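Local atomic coordinates of endolysin (Clostridium phage phictp1, PDB entry 5A6S), a protein that probably binds the clostridial cell wall, being the truncated wall-binding domain of a phage lysin that breaks down the host's peptidoglycan. Residues Y43-N48 against Y66-A71. The protein carries 1 engineered substitution. Numbering follows the deposited sequence.
Sequences YAVGGN and YTTMQA
Just past the end of strand 41-45, the backbone comes nearest to that of helix 65-77 at G46 and T68, with 5.9 Å between G46 CA and T68 CA. V45 and T68 carry the side-chain contact, two methyls touching: V45 CG1 lies 3.7 Å from T68 CG2. V45 puts CG1 opposite its own backbone N (chi1 173°), which brings that methyl to the threonine. The T68 methyl also rests 4.0 Å from G46 N, whereas T68 OG1 approaches G46 CA to 4.1 Å. The threonine torsion (chi1 -72°) sets CG2 anti to the backbone N, where it meets V45, and leaves OG1 beside that N. There the hydroxyl accepts a hydrogen bond from G62 N, in the connection between strand 58-60 and the helix, with a weak bond to T64 O besides. At G46, phi 88° would jam a beta-carbon against V45 O. V45 also packs on A15 of helix 11-23 and on V5 of strand 3-7. No hydrogen bond links the two segments; a small, buried apolar contact (91 Å²) seats the C-terminal helix against the end of an inner strand of the parallel sheet, while the threonine's hydroxyl ties the helix to the segment before it.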
loop_
_atom_site.group_PDB
_atom_site.type_symbol
_atom_site.label_atom_id
_atom_site.label_comp_id
_atom_site.label_asym_id
_atom_site.label_seq_id
_atom_site.Cartn_x
_atom_site.Cartn_y
_atom_site.Cartn_z
ATOM N N TYR B 43 6.633 16.016 1.736
ATOM C CA TYR B 43 6.602 15.022 2.765
ATOM C C TYR B 43 7.363 13.822 2.246
ATOM O O TYR B 43 7.295 13.475 1.055
ATOM C CB TYR B 43 5.170 14.617 3.027
ATOM C CG TYR B 43 4.337 15.598 3.731
ATOM C CD1 TYR B 43 3.685 16.599 3.037
ATOM C CD2 TYR B 43 4.182 15.547 5.100
ATOM C CE1 TYR B 43 2.858 17.475 3.690
ATOM C CE2 TYR B 43 3.359 16.433 5.753
ATOM C CZ TYR B 43 2.700 17.388 5.015
ATOM O OH TYR B 43 1.921 18.274 5.633
ATOM N N ALA B 44 8.138 13.226 3.138
ATOM C CA ALA B 44 8.766 11.933 2.868
ATOM C C ALA B 44 8.244 10.951 3.870
ATOM O O ALA B 44 8.122 11.289 5.043
ATOM C CB ALA B 44 10.275 12.005 3.044
ATOM N N VAL B 45 8.079 9.690 3.428
ATOM C CA VAL B 45 7.576 8.645 4.267
ATOM C C VAL B 45 8.584 7.466 4.327
ATOM O O VAL B 45 8.879 6.837 3.309
ATOM C CB VAL B 45 6.158 8.160 3.850
ATOM C CG1 VAL B 45 5.760 6.943 4.679
ATOM C CG2 VAL B 45 5.122 9.262 4.099
ATOM N N GLY B 46 9.047 7.170 5.544
ATOM C CA GLY B 46 9.967 6.095 5.752
ATOM C C GLY B 46 11.418 6.523 5.607
ATOM O O GLY B 46 11.718 7.429 4.860
ATOM N N GLY B 47 12.301 5.813 6.300
ATOM C CA GLY B 47 13.751 5.914 6.060
ATOM C C GLY B 47 14.343 7.112 6.738
ATOM O O GLY B 47 13.894 7.496 7.822
ATOM N N ASN B 48 15.366 7.712 6.125
ATOM C CA ASN B 48 16.067 8.817 6.789
ATOM C C ASN B 48 16.205 10.014 5.884
ATOM O O ASN B 48 16.192 9.893 4.665
ATOM C CB ASN B 48 17.472 8.408 7.359
ATOM C CG ASN B 48 18.359 7.842 6.309
ATOM O OD1 ASN B 48 19.106 8.560 5.646
ATOM N ND2 ASN B 48 18.214 6.563 6.064
ATOM N N TYR B 66 5.928 -0.992 10.056
ATOM C CA TYR B 66 4.739 -0.910 10.839
ATOM C C TYR B 66 4.650 0.369 11.641
ATOM O O TYR B 66 3.571 1.010 11.705
ATOM C CB TYR B 66 4.547 -2.108 11.762
ATOM C CG TYR B 66 4.683 -3.448 11.028
ATOM C CD1 TYR B 66 3.727 -3.902 10.100
ATOM C CD2 TYR B 66 5.770 -4.255 11.230
ATOM C CE1 TYR B 66 3.869 -5.116 9.414
ATOM C CE2 TYR B 66 5.911 -5.437 10.551
ATOM C CZ TYR B 66 4.949 -5.871 9.667
ATOM O OH TYR B 66 5.130 -7.061 9.075
ATOM N N THR B 67 5.765 0.796 12.238
ATOM C CA THR B 67 5.716 2.032 13.024
ATOM C C THR B 67 5.709 3.240 12.052
ATOM O O THR B 67 5.199 4.267 12.414
ATOM C CB THR B 67 6.875 2.115 14.074
ATOM O OG1 THR B 67 8.122 1.971 13.402
ATOM C CG2 THR B 67 6.791 1.071 15.106
ATOM N N THR B 68 6.282 3.128 10.860
ATOM C CA THR B 68 6.172 4.175 9.850
ATOM C C THR B 68 4.700 4.356 9.520
ATOM O O THR B 68 4.194 5.460 9.510
ATOM C CB THR B 68 6.989 3.833 8.631
ATOM O OG1 THR B 68 8.417 3.965 8.951
ATOM C CG2 THR B 68 6.649 4.720 7.514
ATOM N N MET B 69 3.992 3.247 9.352
ATOM C CA MET B 69 2.558 3.357 9.032
ATOM C C MET B 69 1.813 3.977 10.175
ATOM O O MET B 69 0.902 4.805 9.937
ATOM C CB MET B 69 1.974 2.006 8.656
ATOM C CG MET B 69 0.497 2.117 8.148
ATOM S SD MET B 69 0.322 2.857 6.545
ATOM C CE MET B 69 -0.407 4.414 7.041
ATOM N N GLN B 70 2.118 3.586 11.419
ATOM C CA GLN B 70 1.448 4.161 12.580
ATOM C C GLN B 70 1.672 5.663 12.661
ATOM O O GLN B 70 0.776 6.421 12.979
ATOM C CB GLN B 70 1.860 3.456 13.898
ATOM C CG GLN B 70 1.038 3.866 15.119
ATOM C CD GLN B 70 -0.438 3.569 14.954
ATOM O OE1 GLN B 70 -1.313 4.461 14.836
ATOM N NE2 GLN B 70 -0.740 2.327 15.012
ATOM N N ALA B 71 2.893 6.080 12.466
ATOM C CA ALA B 71 3.210 7.506 12.495
ATOM C C ALA B 71 2.436 8.274 11.401
ATOM O O ALA B 71 2.042 9.406 11.599
ATOM C CB ALA B 71 4.704 7.656 12.288
#